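Local coordinates for protein glutamine cyclotransferase (Tannerella forsythia, PDB 6QRO) that probably catalyses, as a zinc-dependent type II glutaminyl cyclase, the conversion of N-terminal glutamine residues of peptides to pyroglutamate, at residues N91-F96 and D159-D164; R102-F107 and A200-L205; L143-Q148 and T308-I313. One frame throughout, in Å; residues are numbered along the deposited sequence.

Contact 1: residues N91-F96 and D159-D164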
loop_
_atom_site.group_PDB
_atom_site.type_symbol
_atom_site.label_atom_id
_atom_site.label_comp_id
_atom_site.label_asym_id
_atom_site.label_seq_id
_atom_site.Cartn_x
_atom_site.Cartn_y
_atom_site.Cartn_z
ATOM N N ASN A 91 7.676 10.577 0.235
ATOM C CA ASN A 91 7.694 9.263 -0.408
ATOM C C ASN A 91 8.939 8.510 0.057
ATOM O O ASN A 91 10.062 9.005 -0.105
ATOM C CB ASN A 91 7.704 9.369 -1.931
ATOM C CG ASN A 91 6.402 9.938 -2.508
ATOM O OD1 ASN A 91 5.316 9.769 -1.954
ATOM N ND2 ASN A 91 6.517 10.566 -3.658
ATOM N N ILE A 92 8.746 7.319 0.624
ATOM C CA ILE A 92 9.827 6.568 1.266
ATOM C C ILE A 92 10.156 5.351 0.408
ATOM O O ILE A 92 9.307 4.472 0.204
ATOM C CB ILE A 92 9.452 6.166 2.701
ATOM C CG1 ILE A 92 9.051 7.412 3.491
ATOM C CG2 ILE A 92 10.642 5.460 3.377
ATOM C CD1 ILE A 92 8.267 7.132 4.761
ATOM N N VAL A 93 11.388 5.304 -0.098
ATOM C CA VAL A 93 11.842 4.250 -0.996
ATOM C C VAL A 93 12.962 3.481 -0.309
ATOM O O VAL A 93 14.001 4.053 0.047
ATOM C CB VAL A 93 12.325 4.795 -2.354
ATOM C CG1 VAL A 93 12.845 3.631 -3.232
ATOM C CG2 VAL A 93 11.215 5.536 -3.070
ATOM N N GLY A 94 12.779 2.175 -0.186
ATOM C CA GLY A 94 13.840 1.319 0.289
ATOM C C GLY A 94 14.252 0.470 -0.885
ATOM O O GLY A 94 13.451 -0.309 -1.416
ATOM N N ALA A 95 15.469 0.690 -1.355
ATOM C CA ALA A 95 16.005 -0.022 -2.502
ATOM C C ALA A 95 16.934 -1.099 -1.968
ATOM O O ALA A 95 17.945 -0.791 -1.328
ATOM C CB ALA A 95 16.749 0.917 -3.449
ATOM N N PHE A 96 16.609 -2.350 -2.253
ATOM C CA PHE A 96 17.361 -3.480 -1.734
ATOM C C PHE A 96 18.249 -4.030 -2.835
ATOM O O PHE A 96 17.810 -4.172 -3.981
ATOM C CB PHE A 96 16.433 -4.564 -1.186
ATOM C CG PHE A 96 15.692 -4.161 0.069
ATOM C CD1 PHE A 96 14.536 -3.403 0.011
ATOM C CD2 PHE A 96 16.166 -4.556 1.317
ATOM C CE1 PHE A 96 13.868 -3.061 1.166
ATOM C CE2 PHE A 96 15.506 -4.211 2.468
ATOM C CZ PHE A 96 14.352 -3.457 2.390
ATOM N N ASP A 159 12.506 -3.047 -4.652
ATOM C CA ASP A 159 12.259 -1.677 -4.227
ATOM C C ASP A 159 10.972 -1.674 -3.425
ATOM O O ASP A 159 9.912 -2.055 -3.940
ATOM C CB ASP A 159 12.122 -0.734 -5.421
ATOM C CG ASP A 159 13.377 -0.626 -6.243
ATOM O OD1 ASP A 159 14.400 -0.097 -5.750
ATOM O OD2 ASP A 159 13.349 -1.136 -7.377
ATOM N N ILE A 160 11.057 -1.265 -2.167
ATOM C CA ILE A 160 9.872 -1.089 -1.342
ATOM C C ILE A 160 9.585 0.402 -1.337
ATOM O O ILE A 160 10.461 1.209 -1.001
ATOM C CB ILE A 160 10.072 -1.657 0.078
ATOM C CG1 ILE A 160 10.195 -3.180 0.032
ATOM C CG2 ILE A 160 8.920 -1.288 1.002
ATOM C CD1 ILE A 160 10.339 -3.843 1.385
ATOM N N VAL A 161 8.379 0.781 -1.752
ATOM C CA VAL A 161 8.012 2.191 -1.868
ATOM C C VAL A 161 6.733 2.429 -1.067
ATOM O O VAL A 161 5.703 1.791 -1.326
ATOM C CB VAL A 161 7.833 2.625 -3.333
ATOM C CG1 VAL A 161 7.443 4.093 -3.396
ATOM C CG2 VAL A 161 9.119 2.384 -4.121
ATOM N N PHE A 162 6.814 3.326 -0.088
ATOM C CA PHE A 162 5.678 3.759 0.714
ATOM C C PHE A 162 5.248 5.128 0.204
ATOM O O PHE A 162 5.985 6.106 0.355
ATOM C CB PHE A 162 6.030 3.833 2.201
ATOM C CG PHE A 162 6.537 2.533 2.783
ATOM C CD1 PHE A 162 5.936 1.339 2.462
ATOM C CD2 PHE A 162 7.620 2.518 3.638
ATOM C CE1 PHE A 162 6.394 0.136 2.995
ATOM C CE2 PHE A 162 8.094 1.321 4.161
ATOM C CZ PHE A 162 7.467 0.123 3.837
ATOM N N PHE A 163 4.070 5.200 -0.402
ATOM C CA PHE A 163 3.582 6.451 -0.978
ATOM C C PHE A 163 2.771 7.281 0.020
ATOM O O PHE A 163 1.871 6.772 0.698
ATOM C CB PHE A 163 2.752 6.171 -2.232
ATOM C CG PHE A 163 3.587 5.785 -3.415
ATOM C CD1 PHE A 163 4.648 6.586 -3.804
ATOM C CD2 PHE A 163 3.287 4.675 -4.162
ATOM C CE1 PHE A 163 5.414 6.270 -4.892
ATOM C CE2 PHE A 163 4.058 4.341 -5.262
ATOM C CZ PHE A 163 5.129 5.146 -5.625
ATOM N N ASP A 164 3.069 8.568 0.063
ATOM C CA ASP A 164 2.387 9.518 0.926
ATOM C C ASP A 164 1.182 10.138 0.219
ATOM O O ASP A 164 1.036 10.060 -1.006
ATOM C CB ASP A 164 3.359 10.619 1.359
ATOM C CG ASP A 164 2.974 11.263 2.674
ATOM O OD1 ASP A 164 1.858 10.999 3.178
ATOM O OD2 ASP A 164 3.796 12.048 3.189
#

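Contact 2: residues R102-F107 and A200-L205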
loop_
_atom_site.group_PDB
_atom_site.type_symbol
_atom_site.label_atom_id
_atom_site.label_comp_id
_atom_site.label_asym_id
_atom_site.label_seq_id
_atom_site.Cartn_x
_atom_site.Cartn_y
_atom_site.Cartn_z
ATOM N N ARG A 102 17.863 -5.997 -12.341
ATOM C CA ARG A 102 16.545 -6.615 -12.470
ATOM C C ARG A 102 15.791 -6.449 -11.156
ATOM O O ARG A 102 16.206 -6.983 -10.126
ATOM C CB ARG A 102 16.704 -8.087 -12.850
ATOM C CG ARG A 102 17.214 -8.271 -14.292
ATOM C CD ARG A 102 17.476 -9.725 -14.632
ATOM N NE ARG A 102 16.566 -10.636 -13.953
ATOM C CZ ARG A 102 15.374 -10.976 -14.429
ATOM N NH1 ARG A 102 14.587 -11.807 -13.752
ATOM N NH2 ARG A 102 14.953 -10.450 -15.574
ATOM N N ARG A 103 14.687 -5.693 -11.191
ATOM C CA ARG A 103 14.041 -5.234 -9.970
ATOM C C ARG A 103 12.534 -5.404 -10.048
ATOM O O ARG A 103 11.932 -5.289 -11.117
ATOM C CB ARG A 103 14.370 -3.757 -9.679
ATOM C CG ARG A 103 15.830 -3.416 -9.887
ATOM C CD ARG A 103 16.201 -2.068 -9.288
ATOM N NE ARG A 103 15.936 -2.114 -7.858
ATOM C CZ ARG A 103 16.651 -2.820 -6.988
ATOM N NH1 ARG A 103 16.316 -2.818 -5.708
ATOM N NH2 ARG A 103 17.673 -3.560 -7.400
ATOM N N VAL A 104 11.932 -5.604 -8.873
ATOM C CA VAL A 104 10.485 -5.635 -8.692
ATOM C C VAL A 104 10.088 -4.549 -7.704
ATOM O O VAL A 104 10.761 -4.341 -6.689
ATOM C CB VAL A 104 10.002 -7.028 -8.225
ATOM C CG1 VAL A 104 8.593 -6.977 -7.646
ATOM C CG2 VAL A 104 10.021 -8.002 -9.393
ATOM N N LEU A 105 9.007 -3.838 -8.032
ATOM C CA LEU A 105 8.449 -2.784 -7.194
ATOM C C LEU A 105 7.364 -3.337 -6.272
ATOM O O LEU A 105 6.406 -3.957 -6.735
ATOM C CB LEU A 105 7.896 -1.684 -8.099
ATOM C CG LEU A 105 7.105 -0.527 -7.525
ATOM C CD1 LEU A 105 8.006 0.281 -6.618
ATOM C CD2 LEU A 105 6.561 0.320 -8.681
ATOM N N LEU A 106 7.517 -3.112 -4.968
ATOM C CA LEU A 106 6.492 -3.442 -3.985
ATOM C C LEU A 106 6.104 -2.127 -3.327
ATOM O O LEU A 106 6.983 -1.376 -2.883
ATOM C CB LEU A 106 6.977 -4.468 -2.952
ATOM C CG LEU A 106 7.667 -5.775 -3.403
ATOM C CD1 LEU A 106 8.157 -6.566 -2.192
ATOM C CD2 LEU A 106 6.802 -6.661 -4.284
ATOM N N PHE A 107 4.811 -1.798 -3.347
ATOM C CA PHE A 107 4.423 -0.497 -2.832
ATOM C C PHE A 107 3.088 -0.532 -2.102
ATOM O O PHE A 107 2.303 -1.471 -2.213
ATOM C CB PHE A 107 4.432 0.577 -3.946
ATOM C CG PHE A 107 3.634 0.230 -5.192
ATOM C CD1 PHE A 107 3.981 -0.830 -5.995
ATOM C CD2 PHE A 107 2.618 1.068 -5.616
ATOM C CE1 PHE A 107 3.287 -1.097 -7.143
ATOM C CE2 PHE A 107 1.922 0.814 -6.777
ATOM C CZ PHE A 107 2.253 -0.276 -7.536
ATOM N N ALA A 200 11.266 -1.351 -13.183
ATOM C CA ALA A 200 10.890 -2.546 -12.458
ATOM C C ALA A 200 10.356 -3.550 -13.470
ATOM O O ALA A 200 9.763 -3.169 -14.482
ATOM C CB ALA A 200 9.848 -2.263 -11.373
ATOM N N GLU A 201 10.597 -4.838 -13.205
ATOM C CA GLU A 201 10.042 -5.875 -14.067
ATOM C C GLU A 201 8.527 -5.797 -14.048
ATOM O O GLU A 201 7.872 -5.786 -15.095
ATOM C CB GLU A 201 10.493 -7.263 -13.589
ATOM C CG GLU A 201 11.973 -7.351 -13.316
ATOM C CD GLU A 201 12.528 -8.739 -13.428
ATOM O OE1 GLU A 201 11.925 -9.703 -12.888
ATOM O OE2 GLU A 201 13.588 -8.854 -14.077
ATOM N N PHE A 202 7.963 -5.740 -12.848
ATOM C CA PHE A 202 6.551 -5.499 -12.601
ATOM C C PHE A 202 6.443 -4.956 -11.187
ATOM O O PHE A 202 7.420 -4.945 -10.434
ATOM C CB PHE A 202 5.717 -6.771 -12.822
ATOM C CG PHE A 202 6.100 -7.928 -11.924
ATOM C CD1 PHE A 202 7.204 -8.716 -12.229
ATOM C CD2 PHE A 202 5.342 -8.252 -10.805
ATOM C CE1 PHE A 202 7.556 -9.782 -11.430
ATOM C CE2 PHE A 202 5.686 -9.321 -10.004
ATOM C CZ PHE A 202 6.801 -10.089 -10.320
ATOM N N GLY A 203 5.244 -4.519 -10.830
ATOM C CA GLY A 203 5.009 -3.936 -9.527
ATOM C C GLY A 203 3.810 -4.570 -8.859
ATOM O O GLY A 203 2.865 -5.006 -9.512
ATOM N N ILE A 204 3.880 -4.646 -7.534
ATOM C CA ILE A 204 2.812 -5.217 -6.719
ATOM C C ILE A 204 2.449 -4.198 -5.659
ATOM O O ILE A 204 3.285 -3.855 -4.813
ATOM C CB ILE A 204 3.221 -6.550 -6.072
ATOM C CG1 ILE A 204 3.608 -7.573 -7.139
ATOM C CG2 ILE A 204 2.111 -7.083 -5.188
ATOM C CD1 ILE A 204 4.042 -8.909 -6.561
ATOM N N LEU A 205 1.213 -3.717 -5.701
ATOM C CA LEU A 205 0.694 -2.805 -4.695
ATOM C C LEU A 205 -0.166 -3.575 -3.703
ATOM O O LEU A 205 -0.983 -4.412 -4.095
ATOM C CB LEU A 205 -0.124 -1.672 -5.343
ATOM C CG LEU A 205 -0.972 -0.801 -4.406
ATOM C CD1 LEU A 205 -0.087 0.001 -3.464
ATOM C CD2 LEU A 205 -1.946 0.114 -5.157
#

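Contact 3: residues L143-Q148 and T308-I313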
loop_
_atom_site.group_PDB
_atom_site.type_symbol
_atom_site.label_atom_id
_atom_site.label_comp_id
_atom_site.label_asym_id
_atom_site.label_seq_id
_atom_site.Cartn_x
_atom_site.Cartn_y
_atom_site.Cartn_z
ATOM N N LEU A 143 6.999 -4.188 5.528
ATOM C CA LEU A 143 8.027 -4.044 6.554
ATOM C C LEU A 143 8.612 -5.391 6.965
ATOM O O LEU A 143 9.827 -5.511 7.174
ATOM C CB LEU A 143 7.432 -3.333 7.768
ATOM C CG LEU A 143 7.324 -1.818 7.637
ATOM C CD1 LEU A 143 6.611 -1.194 8.842
ATOM C CD2 LEU A 143 8.741 -1.295 7.535
ATOM N N GLU A 144 7.763 -6.407 7.110
ATOM C CA GLU A 144 8.241 -7.756 7.401
ATOM C C GLU A 144 8.971 -8.357 6.193
ATOM O O GLU A 144 9.971 -9.069 6.354
ATOM C CB GLU A 144 7.053 -8.618 7.848
ATOM C CG GLU A 144 7.311 -10.100 8.038
ATOM C CD GLU A 144 8.387 -10.375 9.081
ATOM O OE1 GLU A 144 8.912 -11.508 9.098
ATOM O OE2 GLU A 144 8.694 -9.474 9.896
ATOM N N ILE A 145 8.489 -8.083 4.973
ATOM C CA ILE A 145 9.221 -8.492 3.770
ATOM C C ILE A 145 10.646 -7.959 3.800
ATOM O O ILE A 145 11.599 -8.674 3.476
ATOM C CB ILE A 145 8.488 -8.049 2.494
ATOM C CG1 ILE A 145 7.127 -8.736 2.400
ATOM C CG2 ILE A 145 9.349 -8.313 1.252
ATOM C CD1 ILE A 145 6.540 -8.726 1.021
ATOM N N ALA A 146 10.813 -6.682 4.152
ATOM C CA ALA A 146 12.154 -6.116 4.254
ATOM C C ALA A 146 13.000 -6.907 5.238
ATOM O O ALA A 146 14.189 -7.153 5.000
ATOM C CB ALA A 146 12.066 -4.649 4.681
ATOM N N ARG A 147 12.396 -7.313 6.351
ATOM C CA ARG A 147 13.098 -8.128 7.328
ATOM C C ARG A 147 13.503 -9.463 6.712
ATOM O O ARG A 147 14.661 -9.878 6.803
ATOM C CB ARG A 147 12.207 -8.317 8.550
ATOM C CG ARG A 147 12.943 -8.178 9.848
ATOM C CD ARG A 147 11.955 -8.031 10.977
ATOM N NE ARG A 147 11.083 -9.184 10.993
ATOM C CZ ARG A 147 11.310 -10.270 11.710
ATOM N NH1 ARG A 147 12.387 -10.329 12.483
ATOM N NH2 ARG A 147 10.460 -11.290 11.648
ATOM N N GLN A 148 12.565 -10.118 6.030
ATOM C CA GLN A 148 12.839 -11.426 5.442
ATOM C C GLN A 148 13.899 -11.363 4.346
ATOM O O GLN A 148 14.729 -12.271 4.234
ATOM C CB GLN A 148 11.551 -12.048 4.904
ATOM C CG GLN A 148 10.503 -12.250 5.973
ATOM C CD GLN A 148 11.035 -12.997 7.189
ATOM O OE1 GLN A 148 11.874 -13.886 7.074
ATOM N NE2 GLN A 148 10.555 -12.622 8.364
ATOM N N THR A 308 2.402 -15.263 0.110
ATOM C CA THR A 308 2.271 -15.309 -1.345
ATOM C C THR A 308 3.335 -14.472 -2.043
ATOM O O THR A 308 3.993 -14.936 -2.979
ATOM C CB THR A 308 0.870 -14.858 -1.758
ATOM O OG1 THR A 308 -0.094 -15.736 -1.179
ATOM C CG2 THR A 308 0.727 -14.910 -3.262
ATOM N N ILE A 309 3.517 -13.232 -1.605
ATOM C CA ILE A 309 4.486 -12.352 -2.250
ATOM C C ILE A 309 5.915 -12.851 -2.038
ATOM O O ILE A 309 6.746 -12.809 -2.953
ATOM C CB ILE A 309 4.264 -10.921 -1.742
ATOM C CG1 ILE A 309 2.849 -10.501 -2.124
ATOM C CG2 ILE A 309 5.310 -9.965 -2.327
ATOM C CD1 ILE A 309 2.443 -9.223 -1.545
ATOM N N LEU A 310 6.230 -13.308 -0.831
ATOM C CA LEU A 310 7.549 -13.881 -0.580
ATOM C C LEU A 310 7.832 -15.055 -1.520
ATOM O O LEU A 310 8.955 -15.218 -2.005
ATOM C CB LEU A 310 7.660 -14.292 0.886
ATOM C CG LEU A 310 7.929 -13.097 1.809
ATOM C CD1 LEU A 310 8.136 -13.578 3.216
ATOM C CD2 LEU A 310 9.143 -12.300 1.342
ATOM N N ASN A 311 6.836 -15.907 -1.754
ATOM C CA ASN A 311 7.007 -17.020 -2.681
ATOM C C ASN A 311 7.315 -16.540 -4.101
ATOM O O ASN A 311 8.248 -17.041 -4.743
ATOM C CB ASN A 311 5.741 -17.885 -2.659
ATOM C CG ASN A 311 5.877 -19.152 -3.484
ATOM O OD1 ASN A 311 6.240 -20.208 -2.963
ATOM N ND2 ASN A 311 5.582 -19.051 -4.782
ATOM N N VAL A 312 6.556 -15.544 -4.598
ATOM C CA VAL A 312 6.712 -15.103 -5.988
ATOM C C VAL A 312 8.044 -14.382 -6.198
ATOM O O VAL A 312 8.701 -14.569 -7.233
ATOM C CB VAL A 312 5.509 -14.244 -6.454
ATOM C CG1 VAL A 312 4.186 -14.950 -6.200
ATOM C CG2 VAL A 312 5.490 -12.858 -5.837
ATOM N N ILE A 313 8.463 -13.540 -5.248
ATOM C CA ILE A 313 9.669 -12.750 -5.488
ATOM C C ILE A 313 10.902 -13.637 -5.452
ATOM O O ILE A 313 11.854 -13.418 -6.206
ATOM C CB ILE A 313 9.784 -11.567 -4.511
ATOM C CG1 ILE A 313 9.709 -12.037 -3.057
ATOM C CG2 ILE A 313 8.753 -10.470 -4.868
ATOM C CD1 ILE A 313 10.297 -11.057 -2.070
#

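Contact 1: residues N91-F96 and D159-D164
Asn-91 reaches Asp-164 with its side chain: OD1 accepts the backbone N of Asp-164 at 3.2 Å, with an N-H...O angle of 175°. CG stands anti to the carbonyl carbon (chi1 -67°), which swings the amide across to the neighbouring strand and sets OD1 at the edge of the Phe-163 ring, the amide and ring planes almost perpendicular. ND2 is held by Gln-75 OE1 and Gly-185 O, so bonds at both ends fix the rotation of this buried amide.

Ile-92 and Phe-162 form a hydrogen-bonded antiparallel pair, Ile-92 N to Phe-162 O at 3.0 Å and Phe-162 N to Ile-92 O at 2.8 Å. Both side chains pack against Leu-65 of helix 52-67. Val-93 lies on the other face, opposite Val-161 in a non-hydrogen-bonded pair. The two valines stand side by side in the same rotamer, and their CG2 methyls meet at 3.9 Å; Trp-189 of helix 184-191 packs on Val-93.

Gly-94 exchanges short bonds with Ile-160, from Gly-94 N to Ile-160 O at 2.6 Å and from Ile-160 N to Gly-94 O at 2.7 Å. Ala-95 places CB 3.4 Å from Asp-159 OD1, while OD2 of that carboxylate is engaged by Arg-103 and Tyr-198. At Phe-96 the ring comes back toward the partner strand, CE1 touching Ile-160 CD1 at 3.6 Å, and both groups rest on Ala-146 of helix 132-151.

Strand 86-96 thus runs antiparallel to 157-163, a fully buried junction between the antiparallel margin of the mixed sheet and its parallel centre. This is the alpha/beta core of an M28-type zinc enzyme, and strand 157-163 leads on to the zinc ligand Asp-167.

Contact 2: residues R102-F107 and A200-L205
Glu-201 N donates to Arg-103 O across only 2.5 Å, nearly straight (172°), and this bond anchors the start of the contact. Beside it, the Glu-201 carboxylate appears to lie over one face of the Arg-102 guanidinium in a salt bridge (NH2 to OE2), though the modelled atoms are too close for its geometry to be relied on. Arg-103 turns its own guanidinium elsewhere, NH1 to Phe-96 O and NH2 to Gln-97 O and Lys-100 O.

Further along, the backbones zip together in parallel register: Leu-105 N binds Phe-202 O at 3.1 Å, Leu-105 O receives Ile-204 N at 2.7 Å, and Phe-107 N closes on Ile-204 O at 3.0 Å.

Packing builds outward from these bonds. Val-104 lays CG2 over the face of the Phe-202 ring, 4.1 Å from its centroid, and Tyr-229 stacks on the same ring. Phe-107 holds CG between its backbone N and carbonyl carbon (chi1 53°), which turns the ring back across the neighbouring strand. Its edge meets Gly-203, while Leu-205 CB sits over its face in a CH-pi contact, 3.6 Å from the centroid. On the opposite face of the sheet Leu-106 CD2 reaches Ile-204 CB at 4.0 Å.

Helix 257-265 covers Leu-105, Phe-107 and Leu-205. Strands 103-109 and 203-207 are parallel neighbours at the centre of the mixed sheet of the M28-type alpha/beta core.

Contact 3: residues L143-Q148 and T308-I313
Ile-309 meets Ile-145 where helices 299-314 and 132-151 lie together on one side of the central sheet, forming part of a helical layer of the alpha/beta/alpha sandwich. The short segments cross at -42° with their axes 11.1 Å apart, too far for the backbones to approach, so side chains alone make the contact and no hydrogen bond spans it.

At Ile-309 the branch methyl CG2, anti to the backbone N, receives Ile-145 CD1 at 3.8 Å, the two side chains crossing at about a right angle. Leu-106, on the sheet beneath, packs on both isoleucines and so joins the pair to strand 103-109.

Leu-310 follows with a fork whose two methyls meet residues one turn apart on the partner helix, Ile-145 and Gln-148. Its CD2 meets Ile-145 CG2 at 4.0 Å, the side chains sliding past each other in opposite directions, while CD1 lies 3.9 Å from Gln-148 CG, touching the aliphatic part of that residue. Ile-145 is thereby shared: CD1 turns to Ile-309, while CG2 meets Leu-310 and, farther off, Ile-313. Farther round helix 132-151, Glu-144 forms a salt bridge with Arg-147 of the same helix and also binds Ser-33, tying this flank to helix 31-43.

One turn after Ile-309 comes Ile-313, which also rests on Ile-158 of strand 157-163. Its CG1 is held between the backbone N and the carbonyl carbon (chi1 55°). This orientation carries Ile-313 CD1 to within 3.8 Å of Leu-310 CD2 in its own helix. From there Ile-313 CD1 makes a more distant contact with the partner helix, 4.4 Å from Ile-145 CG2.

From the N terminus, the chain lays down strand 86-96, turns into 103-109, runs through helix 132-151 and returns as strand 157-163, where contact 1 closes the first loop. Contact 2 closes the next when strand 203-207 arrives beside 103-109, and contact 3 the last, when helix 299-314 near the C terminus meets helix 132-151. No loop nests inside another: each pair crosses. Val-161 packs on Leu-105 between contacts 1 and 2, Phe-162 on Leu-143 between contacts 1 and 3, and Ile-204 on Ile-309 and Val-312 between contacts 2 and 3. Contacts 1 and 2 assemble neighbouring strands of one sheet; contact 3 pairs two helices that cover it.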